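Local coordinates for protein putative aspartyl-tRNA synthetase (Leishmania major, PDB 6OD8) that probably joins L-aspartate to tRNA(Asp) at the expense of ATP, as expected of a class II aminoacyl-tRNA synthetase, at residues A[493-498]-A[510-515]; A[118-123]-A[132-137]; A[218-223]-A[536-541]; A[409-412]-A[418-421]. One frame throughout, in Å; residues are numbered along the deposited sequence.

Contact 1: A[493-498]-A[510-515]. With FMT (formic acid), chain L.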
loop_
_atom_site.group_PDB
_atom_site.type_symbol
_atom_site.label_atom_id
_atom_site.label_comp_id
_atom_site.label_asym_id
_atom_site.label_seq_id
_atom_site.Cartn_x
_atom_site.Cartn_y
_atom_site.Cartn_z
ATOM N N ASP A 493 -1.721 4.113 33.174
ATOM C CA ASP A 493 -0.948 3.831 34.378
ATOM C C ASP A 493 -0.399 2.415 34.362
ATOM O O ASP A 493 0.767 2.194 34.725
ATOM C CB ASP A 493 -1.804 4.088 35.618
ATOM C CG ASP A 493 -2.183 5.551 35.755
ATOM O OD1 ASP A 493 -1.356 6.331 36.269
ATOM O OD2 ASP A 493 -3.285 5.930 35.297
ATOM N N LEU A 494 -1.210 1.439 33.926
ATOM C CA LEU A 494 -0.692 0.076 33.836
ATOM C C LEU A 494 0.360 -0.045 32.749
ATOM O O LEU A 494 1.279 -0.868 32.860
ATOM C CB LEU A 494 -1.824 -0.913 33.590
ATOM C CG LEU A 494 -2.586 -1.328 34.845
ATOM C CD1 LEU A 494 -3.705 -2.276 34.475
ATOM C CD2 LEU A 494 -1.640 -1.976 35.858
ATOM N N LEU A 495 0.240 0.763 31.689
ATOM C CA LEU A 495 1.245 0.748 30.637
ATOM C C LEU A 495 2.591 1.258 31.154
ATOM O O LEU A 495 3.639 0.681 30.849
ATOM C CB LEU A 495 0.735 1.576 29.446
ATOM C CG LEU A 495 1.628 1.794 28.236
ATOM C CD1 LEU A 495 1.856 0.499 27.485
ATOM C CD2 LEU A 495 0.994 2.831 27.322
ATOM N N LEU A 496 2.582 2.314 31.968
ATOM C CA LEU A 496 3.834 2.755 32.586
ATOM C C LEU A 496 4.356 1.715 33.577
ATOM O O LEU A 496 5.567 1.473 33.657
ATOM C CB LEU A 496 3.634 4.111 33.268
ATOM C CG LEU A 496 3.427 5.330 32.356
ATOM C CD1 LEU A 496 2.931 6.522 33.158
ATOM C CD2 LEU A 496 4.715 5.687 31.614
ATOM N N ALA A 497 3.452 1.070 34.318
ATOM C CA ALA A 497 3.867 0.067 35.291
ATOM C C ALA A 497 4.532 -1.132 34.617
ATOM O O ALA A 497 5.534 -1.655 35.124
ATOM C CB ALA A 497 2.665 -0.374 36.125
ATOM N N ARG A 498 3.993 -1.599 33.483
ATOM C CA ARG A 498 4.632 -2.738 32.829
ATOM C C ARG A 498 5.981 -2.333 32.235
ATOM O O ARG A 498 6.957 -3.090 32.327
ATOM C CB ARG A 498 3.714 -3.361 31.770
ATOM C CG ARG A 498 4.317 -4.632 31.113
ATOM C CD ARG A 498 3.349 -5.417 30.196
ATOM N NE ARG A 498 4.095 -6.253 29.251
ATOM C CZ ARG A 498 4.644 -7.425 29.565
ATOM N NH1 ARG A 498 4.500 -7.923 30.788
ATOM N NH2 ARG A 498 5.324 -8.110 28.660
ATOM N N LYS A 510 6.484 10.076 25.043
ATOM C CA LYS A 510 5.406 10.572 25.886
ATOM C C LYS A 510 4.094 10.721 25.118
ATOM O O LYS A 510 3.021 10.570 25.708
ATOM C CB LYS A 510 5.813 11.893 26.544
ATOM C CG LYS A 510 6.057 13.056 25.589
ATOM C CD LYS A 510 6.488 14.312 26.345
ATOM C CE LYS A 510 6.232 15.567 25.523
ATOM N NZ LYS A 510 7.037 15.620 24.270
ATOM N N GLU A 511 4.140 11.017 23.811
ATOM C CA GLU A 511 2.887 11.273 23.097
ATOM C C GLU A 511 2.061 9.998 22.948
ATOM O O GLU A 511 0.823 10.031 22.993
ATOM C CB GLU A 511 3.169 11.891 21.724
ATOM C CG GLU A 511 3.683 13.315 21.778
ATOM C CD GLU A 511 5.193 13.376 21.684
ATOM O OE1 GLU A 511 5.836 12.305 21.708
ATOM O OE2 GLU A 511 5.735 14.490 21.580
ATOM N N TYR A 512 2.726 8.865 22.756
ATOM C CA TYR A 512 2.019 7.594 22.676
ATOM C C TYR A 512 1.269 7.306 23.983
ATOM O O TYR A 512 0.070 7.002 23.973
ATOM C CB TYR A 512 3.037 6.507 22.334
ATOM C CG TYR A 512 2.657 5.074 22.578
ATOM C CD1 TYR A 512 1.864 4.383 21.669
ATOM C CD2 TYR A 512 3.141 4.384 23.694
ATOM C CE1 TYR A 512 1.540 3.082 21.859
ATOM C CE2 TYR A 512 2.829 3.061 23.884
ATOM C CZ TYR A 512 2.030 2.408 22.961
ATOM O OH TYR A 512 1.693 1.079 23.148
ATOM N N VAL A 513 1.960 7.421 25.115
ATOM C CA VAL A 513 1.304 7.246 26.416
ATOM C C VAL A 513 0.164 8.256 26.570
ATOM O O VAL A 513 -0.955 7.906 26.965
ATOM C CB VAL A 513 2.331 7.388 27.557
ATOM C CG1 VAL A 513 1.636 7.286 28.908
ATOM C CG2 VAL A 513 3.448 6.332 27.439
ATOM N N ASP A 514 0.431 9.520 26.228
ATOM C CA ASP A 514 -0.581 10.569 26.331
ATOM C C ASP A 514 -1.817 10.270 25.486
ATOM O O ASP A 514 -2.916 10.744 25.813
ATOM C CB ASP A 514 0.009 11.912 25.894
ATOM C CG ASP A 514 0.882 12.539 26.954
ATOM O OD1 ASP A 514 0.948 11.993 28.086
ATOM O OD2 ASP A 514 1.510 13.576 26.643
ATOM N N SER A 515 -1.662 9.525 24.389
ATOM C CA SER A 515 -2.814 9.236 23.533
ATOM C C SER A 515 -3.852 8.352 24.209
ATOM O O SER A 515 -4.969 8.242 23.692
ATOM C CB SER A 515 -2.383 8.585 22.211
ATOM O OG SER A 515 -2.043 7.207 22.354
HETATM C C FMT L . 5.402 8.607 19.934
HETATM O O1 FMT L . 4.917 9.226 18.971
HETATM O O2 FMT L . 5.472 9.030 21.104
#
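The ring of Tyr512 is the flat group here, and Leu495 comes at it obliquely: methyl CD2 of Leu495 lies 3.9 Å from Tyr512 CE2, the two side chains crossing at about a right angle. Elsewhere round the ring, Phe516 makes an edge-to-face pair with it, Leu277 and Met281 of helix 276-283 touch the tyrosine side chain, and its OH is hydrogen-bonded to Gln280. With CG anti to the backbone N (chi1 163°), the ring swings across to the neighbouring helix, although the tyrosine is not aimed there from its backbone. Leu495 has a similar first torsion and points toward the partner helix; its CD2 also meets Val513, 4.3 Å from CG2. The other branch of that valine is engaged too, since Val513 CG1 lies 4.3 Å from Leu496 CG. All three contacts are apolar and none is especially tight, which fits helix axes 10.9 Å apart at closest approach. At the start of helix 510-514 the N-H of Tyr512 donates to O2 of a formic acid molecule, probably from the crystallisation liquor, at 3.2 Å. At the other end, Ser515 OG gives a 2.7 Å bond to Tyr512 O, meeting a lone pair in the carbonyl plane. The two helices run at 139° to each other, closer to antiparallel than parallel, and form a helical hairpin in the connection between strands 480-487 and 523-529 of the antiparallel sheet typical of class II synthetase catalytic domains.

Contact 2: A[118-123]-A[132-137]; sequences AMAAVE and DFMGQI
One residue before Met134, whose sulfur meets Ala120 across the contact, the carbonyl oxygen of Phe133 is gripped twice by Gln136. The side-chain NE2 of Gln136 reaches Phe133 O at 3.0 Å, in the carbonyl plane on a lone pair, with Phe133 O lying close to the amide plane of Gln136; the backbone N of Gln136 supplies the second bond, to the same Phe133 O at 3.1 Å. Together they tie down the last turn of helix 128-136, the helix that an OB fold carries between its third and fourth strands and lays against one end of the barrel. Strand 114-121 is that third strand, and the buried Ala120 turns its CB toward the helix. Neighbouring barrel strands close round Met134: its side chain also touches Met107, Val168 and Ile171, so the thioether is buried among strands on several sides, and the backbone O of Met134 accepts a bond from Thr98 OG1. Ile137 CG1 sits 4.1 Å above one face of the Phe133 ring, offset toward the rim. In synthetases of this kind the OB domain reads the anticodon, and this packing probably belongs to its scaffold. The methionine runs extended to its sulfur and then bends at chi3 (72°), which folds the methyl back along the strand: Met134 SD lies 3.5 Å from Ala120 CB, and Met134 CE lies 3.9 Å from the same methyl.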
loop_
_atom_site.group_PDB
_atom_site.type_symbol
_atom_site.label_atom_id
_atom_site.label_comp_id
_atom_site.label_asym_id
_atom_site.label_seq_id
_atom_site.Cartn_x
_atom_site.Cartn_y
_atom_site.Cartn_z
ATOM N N ALA A 118 10.687 -18.405 -33.460
ATOM C CA ALA A 118 10.596 -17.637 -34.695
ATOM C C ALA A 118 11.645 -18.153 -35.664
ATOM O O ALA A 118 12.731 -18.577 -35.256
ATOM C CB ALA A 118 10.810 -16.139 -34.460
ATOM N N MET A 119 11.325 -18.116 -36.955
ATOM C CA MET A 119 12.321 -18.510 -37.934
ATOM C C MET A 119 12.144 -17.694 -39.201
ATOM O O MET A 119 11.086 -17.111 -39.455
ATOM C CB MET A 119 12.258 -20.014 -38.230
ATOM C CG MET A 119 10.935 -20.523 -38.774
ATOM S SD MET A 119 10.842 -20.450 -40.572
ATOM C CE MET A 119 12.466 -21.042 -41.007
ATOM N N ALA A 120 13.209 -17.666 -39.996
ATOM C CA ALA A 120 13.196 -17.043 -41.305
ATOM C C ALA A 120 13.980 -17.922 -42.261
ATOM O O ALA A 120 14.959 -18.562 -41.876
ATOM C CB ALA A 120 13.798 -15.636 -41.289
ATOM N N ALA A 121 13.527 -17.948 -43.511
ATOM C CA ALA A 121 14.206 -18.648 -44.588
ATOM C C ALA A 121 14.345 -17.696 -45.767
ATOM O O ALA A 121 13.492 -16.828 -45.986
ATOM C CB ALA A 121 13.447 -19.910 -45.001
ATOM N N VAL A 122 15.446 -17.831 -46.503
ATOM C CA VAL A 122 15.644 -16.991 -47.679
ATOM C C VAL A 122 14.593 -17.390 -48.709
ATOM O O VAL A 122 14.640 -18.491 -49.262
ATOM C CB VAL A 122 17.062 -17.121 -48.242
ATOM C CG1 VAL A 122 17.251 -16.167 -49.423
ATOM C CG2 VAL A 122 18.085 -16.848 -47.149
ATOM N N GLU A 123 13.620 -16.508 -48.934
ATOM C CA GLU A 123 12.515 -16.782 -49.845
ATOM C C GLU A 123 11.807 -15.471 -50.141
ATOM O O GLU A 123 11.482 -14.719 -49.215
ATOM C CB GLU A 123 11.532 -17.798 -49.242
ATOM N N ASP A 132 21.361 -13.473 -41.943
ATOM C CA ASP A 132 22.615 -13.098 -41.287
ATOM C C ASP A 132 22.373 -12.110 -40.159
ATOM O O ASP A 132 22.977 -12.223 -39.084
ATOM C CB ASP A 132 23.585 -12.478 -42.289
ATOM C CG ASP A 132 23.963 -13.429 -43.411
ATOM O OD1 ASP A 132 24.079 -14.645 -43.149
ATOM O OD2 ASP A 132 24.144 -12.948 -44.552
ATOM N N PHE A 133 21.520 -11.108 -40.398
ATOM C CA PHE A 133 21.223 -10.127 -39.363
ATOM C C PHE A 133 20.631 -10.797 -38.134
ATOM O O PHE A 133 21.058 -10.535 -37.003
ATOM C CB PHE A 133 20.270 -9.061 -39.903
ATOM C CG PHE A 133 19.847 -8.060 -38.874
ATOM C CD1 PHE A 133 20.720 -7.079 -38.434
ATOM C CD2 PHE A 133 18.564 -8.099 -38.340
ATOM C CE1 PHE A 133 20.322 -6.144 -37.464
ATOM C CE2 PHE A 133 18.159 -7.172 -37.383
ATOM C CZ PHE A 133 19.041 -6.194 -36.943
ATOM N N MET A 134 19.628 -11.658 -38.337
ATOM C CA MET A 134 18.989 -12.329 -37.211
ATOM C C MET A 134 19.993 -13.153 -36.418
ATOM O O MET A 134 19.975 -13.149 -35.179
ATOM C CB MET A 134 17.855 -13.215 -37.706
ATOM C CG MET A 134 16.681 -12.446 -38.228
ATOM S SD MET A 134 15.552 -13.537 -39.100
ATOM C CE MET A 134 14.858 -14.451 -37.712
ATOM N N GLY A 135 20.885 -13.861 -37.111
ATOM C CA GLY A 135 21.849 -14.700 -36.422
ATOM C C GLY A 135 22.791 -13.943 -35.508
ATOM O O GLY A 135 23.315 -14.528 -34.555
ATOM N N GLN A 136 23.017 -12.652 -35.762
ATOM C CA GLN A 136 23.997 -11.893 -34.993
ATOM C C GLN A 136 23.391 -10.919 -33.981
ATOM O O GLN A 136 24.148 -10.201 -33.317
ATOM C CB GLN A 136 24.952 -11.146 -35.946
ATOM C CG GLN A 136 24.303 -10.075 -36.827
ATOM C CD GLN A 136 24.062 -8.775 -36.075
ATOM O OE1 GLN A 136 25.003 -8.161 -35.562
ATOM N NE2 GLN A 136 22.794 -8.368 -35.976
ATOM N N ILE A 137 22.060 -10.855 -33.848
ATOM C CA ILE A 137 21.467 -10.001 -32.824
ATOM C C ILE A 137 21.925 -10.487 -31.456
ATOM O O ILE A 137 21.967 -11.694 -31.189
ATOM C CB ILE A 137 19.931 -9.998 -32.932
ATOM C CG1 ILE A 137 19.505 -9.529 -34.328
ATOM C CG2 ILE A 137 19.292 -9.112 -31.866
ATOM C CD1 ILE A 137 18.008 -9.540 -34.586
#

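Contact 3: A[218-223]-A[536-541]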
loop_
_atom_site.group_PDB
_atom_site.type_symbol
_atom_site.label_atom_id
_atom_site.label_comp_id
_atom_site.label_asym_id
_atom_site.label_seq_id
_atom_site.Cartn_x
_atom_site.Cartn_y
_atom_site.Cartn_z
ATOM N N GLY A 218 10.547 -13.659 -11.668
ATOM C CA GLY A 218 9.356 -12.929 -12.062
ATOM C C GLY A 218 8.101 -13.413 -11.360
ATOM O O GLY A 218 7.274 -12.603 -10.930
ATOM N N ALA A 219 7.952 -14.737 -11.210
ATOM C CA ALA A 219 6.757 -15.279 -10.556
ATOM C C ALA A 219 6.730 -14.926 -9.084
ATOM O O ALA A 219 5.661 -14.644 -8.527
ATOM C CB ALA A 219 6.680 -16.805 -10.733
ATOM N N ILE A 220 7.886 -14.971 -8.424
ATOM C CA ILE A 220 7.925 -14.602 -7.004
ATOM C C ILE A 220 7.360 -13.205 -6.788
ATOM O O ILE A 220 6.576 -12.969 -5.857
ATOM C CB ILE A 220 9.361 -14.713 -6.463
ATOM C CG1 ILE A 220 9.784 -16.177 -6.386
ATOM C CG2 ILE A 220 9.479 -14.042 -5.121
ATOM C CD1 ILE A 220 11.286 -16.360 -6.100
ATOM N N PHE A 221 7.721 -12.258 -7.652
ATOM C CA PHE A 221 7.290 -10.895 -7.368
ATOM C C PHE A 221 5.877 -10.613 -7.852
ATOM O O PHE A 221 5.218 -9.739 -7.285
ATOM C CB PHE A 221 8.315 -9.913 -7.932
ATOM C CG PHE A 221 9.595 -9.945 -7.152
ATOM C CD1 PHE A 221 10.713 -10.573 -7.654
ATOM C CD2 PHE A 221 9.636 -9.414 -5.866
ATOM C CE1 PHE A 221 11.878 -10.637 -6.906
ATOM C CE2 PHE A 221 10.785 -9.489 -5.104
ATOM C CZ PHE A 221 11.915 -10.098 -5.634
ATOM N N ARG A 222 5.376 -11.358 -8.836
ATOM C CA ARG A 222 3.941 -11.322 -9.102
ATOM C C ARG A 222 3.154 -11.837 -7.896
ATOM O O ARG A 222 2.117 -11.269 -7.532
ATOM C CB ARG A 222 3.617 -12.145 -10.348
ATOM C CG ARG A 222 4.173 -11.525 -11.655
ATOM C CD ARG A 222 3.935 -12.453 -12.842
ATOM N NE ARG A 222 2.506 -12.637 -13.035
ATOM C CZ ARG A 222 1.760 -11.891 -13.849
ATOM N NH1 ARG A 222 2.319 -10.922 -14.566
ATOM N NH2 ARG A 222 0.455 -12.120 -13.950
ATOM N N LEU A 223 3.622 -12.926 -7.277
ATOM C CA LEU A 223 2.939 -13.428 -6.081
ATOM C C LEU A 223 3.058 -12.455 -4.915
ATOM O O LEU A 223 2.102 -12.271 -4.161
ATOM C CB LEU A 223 3.487 -14.808 -5.689
ATOM C CG LEU A 223 3.175 -15.897 -6.721
ATOM C CD1 LEU A 223 4.010 -17.142 -6.426
ATOM C CD2 LEU A 223 1.687 -16.223 -6.716
ATOM N N LEU A 536 8.249 -17.930 3.233
ATOM C CA LEU A 536 7.823 -19.149 3.932
ATOM C C LEU A 536 6.718 -19.873 3.164
ATOM O O LEU A 536 6.708 -21.107 3.100
ATOM C CB LEU A 536 7.367 -18.812 5.358
ATOM C CG LEU A 536 8.532 -18.370 6.262
ATOM C CD1 LEU A 536 8.029 -17.647 7.503
ATOM C CD2 LEU A 536 9.397 -19.581 6.637
ATOM N N TYR A 537 5.788 -19.125 2.569
ATOM C CA TYR A 537 4.749 -19.736 1.738
ATOM C C TYR A 537 5.345 -20.595 0.625
ATOM O O TYR A 537 4.877 -21.707 0.354
ATOM C CB TYR A 537 3.870 -18.639 1.130
ATOM C CG TYR A 537 2.792 -19.170 0.225
ATOM C CD1 TYR A 537 1.607 -19.693 0.755
ATOM C CD2 TYR A 537 2.936 -19.130 -1.167
ATOM C CE1 TYR A 537 0.593 -20.175 -0.081
ATOM C CE2 TYR A 537 1.941 -19.613 -1.999
ATOM C CZ TYR A 537 0.775 -20.132 -1.462
ATOM O OH TYR A 537 -0.199 -20.616 -2.311
ATOM N N LEU A 538 6.351 -20.070 -0.063
ATOM C CA LEU A 538 6.977 -20.761 -1.180
ATOM C C LEU A 538 8.137 -21.646 -0.751
ATOM O O LEU A 538 8.720 -22.335 -1.599
ATOM C CB LEU A 538 7.479 -19.732 -2.199
ATOM C CG LEU A 538 6.402 -18.903 -2.909
ATOM C CD1 LEU A 538 7.052 -17.799 -3.800
ATOM C CD2 LEU A 538 5.495 -19.787 -3.767
ATOM N N GLY A 539 8.515 -21.604 0.524
ATOM C CA GLY A 539 9.642 -22.384 1.004
ATOM C C GLY A 539 10.988 -21.985 0.440
ATOM O O GLY A 539 11.851 -22.851 0.269
ATOM N N LEU A 540 11.196 -20.699 0.148
ATOM C CA LEU A 540 12.443 -20.241 -0.457
ATOM C C LEU A 540 13.591 -20.286 0.549
ATOM O O LEU A 540 13.392 -20.141 1.752
ATOM C CB LEU A 540 12.278 -18.807 -0.990
ATOM C CG LEU A 540 11.170 -18.615 -2.023
ATOM C CD1 LEU A 540 11.067 -17.138 -2.476
ATOM C CD2 LEU A 540 11.452 -19.555 -3.198
ATOM N N SER A 541 14.815 -20.435 0.037
ATOM C CA SER A 541 15.976 -20.604 0.908
ATOM C C SER A 541 16.495 -19.296 1.495
ATOM O O SER A 541 17.265 -19.330 2.463
ATOM C CB SER A 541 17.123 -21.262 0.137
ATOM O OG SER A 541 17.547 -20.382 -0.893
#
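Ile220 and Leu540 meet tip to tip, Ile220 CD1 lying 3.7 Å from Leu540 CD1, and this is the tightest spot of the contact. Ile220 CG1 is anti to its own carbonyl carbon (chi1 -70°), which carries the delta methyl out to the partner. Beside it the fit relaxes slightly: Leu538 lies obliquely across both helix residues, its CD1 being 4.1 Å from Ile220 CG1 and its CD2 4.0 Å from Leu223 CD1. Those four side chains are buried, and Val352 of helix 346-353 and Val534 add to the hydrophobic cluster round Ile220. The outer flanks differ: Arg222 leaves the back of helix 215-237 and pairs with Glu348, and behind the other segment Gly539 and Ser541 are exposed. Gly539 has positive phi and is the C-prime residue of a Schellman motif, with Leu540 N bonded to Met535 O and a weak bond from Gly539 N to Leu536 O. This turn ends helix 530-538 and brings Leu540 back to the same surface as Leu538. Helix 215-237 and helix 530-538 probably correspond to the helices of motifs 1 and 3, which pack together in the class II synthetase catalytic core.

Contact 4: A[409-412]-A[418-421]. With EDO (1,2-ethanediol), chain J.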
loop_
_atom_site.group_PDB
_atom_site.type_symbol
_atom_site.label_atom_id
_atom_site.label_comp_id
_atom_site.label_asym_id
_atom_site.label_seq_id
_atom_site.Cartn_x
_atom_site.Cartn_y
_atom_site.Cartn_z
ATOM N N GLU A 409 4.669 -28.727 26.361
ATOM C CA GLU A 409 4.547 -30.155 26.656
ATOM C C GLU A 409 4.815 -30.992 25.416
ATOM O O GLU A 409 5.405 -32.071 25.513
ATOM C CB GLU A 409 3.158 -30.471 27.213
ATOM C CG GLU A 409 2.859 -29.847 28.559
ATOM C CD GLU A 409 1.417 -30.067 28.973
ATOM O OE1 GLU A 409 0.746 -30.921 28.347
ATOM O OE2 GLU A 409 0.952 -29.380 29.912
ATOM N N LEU A 410 4.396 -30.502 24.245
ATOM C CA LEU A 410 4.627 -31.229 22.999
ATOM C C LEU A 410 6.116 -31.314 22.684
ATOM O O LEU A 410 6.629 -32.387 22.334
ATOM C CB LEU A 410 3.860 -30.559 21.857
ATOM C CG LEU A 410 3.978 -31.136 20.438
ATOM C CD1 LEU A 410 3.667 -32.626 20.423
ATOM C CD2 LEU A 410 3.049 -30.389 19.496
ATOM N N LEU A 411 6.824 -30.187 22.816
ATOM C CA LEU A 411 8.277 -30.201 22.681
ATOM C C LEU A 411 8.905 -31.189 23.645
ATOM O O LEU A 411 9.813 -31.938 23.273
ATOM C CB LEU A 411 8.841 -28.804 22.926
ATOM C CG LEU A 411 8.788 -27.877 21.723
ATOM C CD1 LEU A 411 8.910 -26.441 22.191
ATOM C CD2 LEU A 411 9.920 -28.252 20.776
ATOM N N ASN A 412 8.427 -31.209 24.885
ATOM C CA ASN A 412 9.033 -32.070 25.889
ATOM C C ASN A 412 8.883 -33.550 25.557
ATOM O O ASN A 412 9.586 -34.370 26.157
ATOM C CB ASN A 412 8.435 -31.775 27.282
ATOM C CG ASN A 412 9.025 -30.517 27.926
ATOM O OD1 ASN A 412 10.102 -30.063 27.544
ATOM N ND2 ASN A 412 8.316 -29.949 28.900
ATOM N N LYS A 418 14.075 -31.027 29.645
ATOM C CA LYS A 418 12.683 -30.592 29.675
ATOM C C LYS A 418 12.596 -29.086 29.897
ATOM O O LYS A 418 13.344 -28.516 30.691
ATOM C CB LYS A 418 11.922 -31.335 30.780
ATOM C CG LYS A 418 12.015 -32.876 30.707
ATOM C CD LYS A 418 11.216 -33.425 29.527
ATOM C CE LYS A 418 11.424 -34.921 29.359
ATOM N NZ LYS A 418 10.529 -35.471 28.313
ATOM N N MET A 419 11.671 -28.442 29.194
ATOM C CA MET A 419 11.431 -27.020 29.353
ATOM C C MET A 419 10.345 -26.766 30.388
ATOM O O MET A 419 9.411 -27.558 30.540
ATOM C CB MET A 419 11.018 -26.395 28.022
ATOM C CG MET A 419 12.064 -26.537 26.955
ATOM S SD MET A 419 11.439 -25.986 25.364
ATOM C CE MET A 419 11.170 -24.242 25.608
ATOM N N ALA A 420 10.464 -25.637 31.081
ATOM C CA ALA A 420 9.429 -25.194 32.007
ATOM C C ALA A 420 8.309 -24.493 31.242
ATOM O O ALA A 420 8.508 -24.041 30.110
ATOM C CB ALA A 420 10.022 -24.255 33.055
ATOM N N PRO A 421 7.109 -24.409 31.830
ATOM C CA PRO A 421 5.995 -23.742 31.129
ATOM C C PRO A 421 6.261 -22.301 30.766
ATOM O O PRO A 421 5.591 -21.777 29.860
ATOM C CB PRO A 421 4.826 -23.845 32.127
ATOM C CG PRO A 421 5.382 -24.483 33.374
ATOM C CD PRO A 421 6.646 -25.177 33.000
HETATM C C1 EDO J . 11.550 -37.981 25.648
HETATM O O1 EDO J . 11.449 -38.357 27.027
HETATM C C2 EDO J . 12.998 -38.053 25.183
HETATM O O2 EDO J . 13.858 -38.038 26.332
#
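Asn412 places its amide with CG anti to its own carbonyl carbon (chi1 -79°) and a small chi2 twist, which turns the group to meet the backbone of Met419; Lys418, bent at chi2 (-71°) and extended beyond, curls back to the main chain of Asn412. The amide then uses both ends. Its OD1 accepts from Met419 N at 2.8 Å, nearly straight at the hydrogen (171°) though the donor is tilted from the carbonyl plane, and its ND2 donates to Met419 O at 3.1 Å, there in the plane and on a lone pair. Two bonds to one residue fix the rotation of the amide, which pairs with Met419 much as a neighbouring strand's peptide groups would. Lys418 NZ donates a hydrogen bond of 2.6 Å to Asn412 O and a weak one to Leu415 O, so the ammonium sits near the carboxyl end of helix 404-412, where the helix dipole would probably favour a positive charge. These bonds close the first part of the loop that leads from helix 404-412 to helix 427-441, in the part of the class II catalytic domain that lies between sequence motifs 2 and 3. Beneath them, Leu411 CD1 touches Met419 SD at 4.1 Å, and Ile425 contacts both side chains. On the outer side, an ethanediol, probably from the crystallisation liquor, takes a bond from Lys418 NZ through O1 at 3.3 Å and another link to Asp416.

Contact 2 comes first along the chain and stands apart in the OB-fold domain, its centre about 37 Å from that of contact 3 and about 73 Å from that of contact 1, which is on the opposite side of the chain's centre. The other three lie in the class II catalytic domain. Contact 3 joins segments 313 residues apart at their closest ends, near the centre of the chain, so its two helices bracket most of that domain; contacts 4 and 1 follow one another within the span, their nearest atoms about 14 Å apart. These two are local closures, between successive helical or loop elements, whereas contact 3 ties the beginning of the catalytic domain to its end.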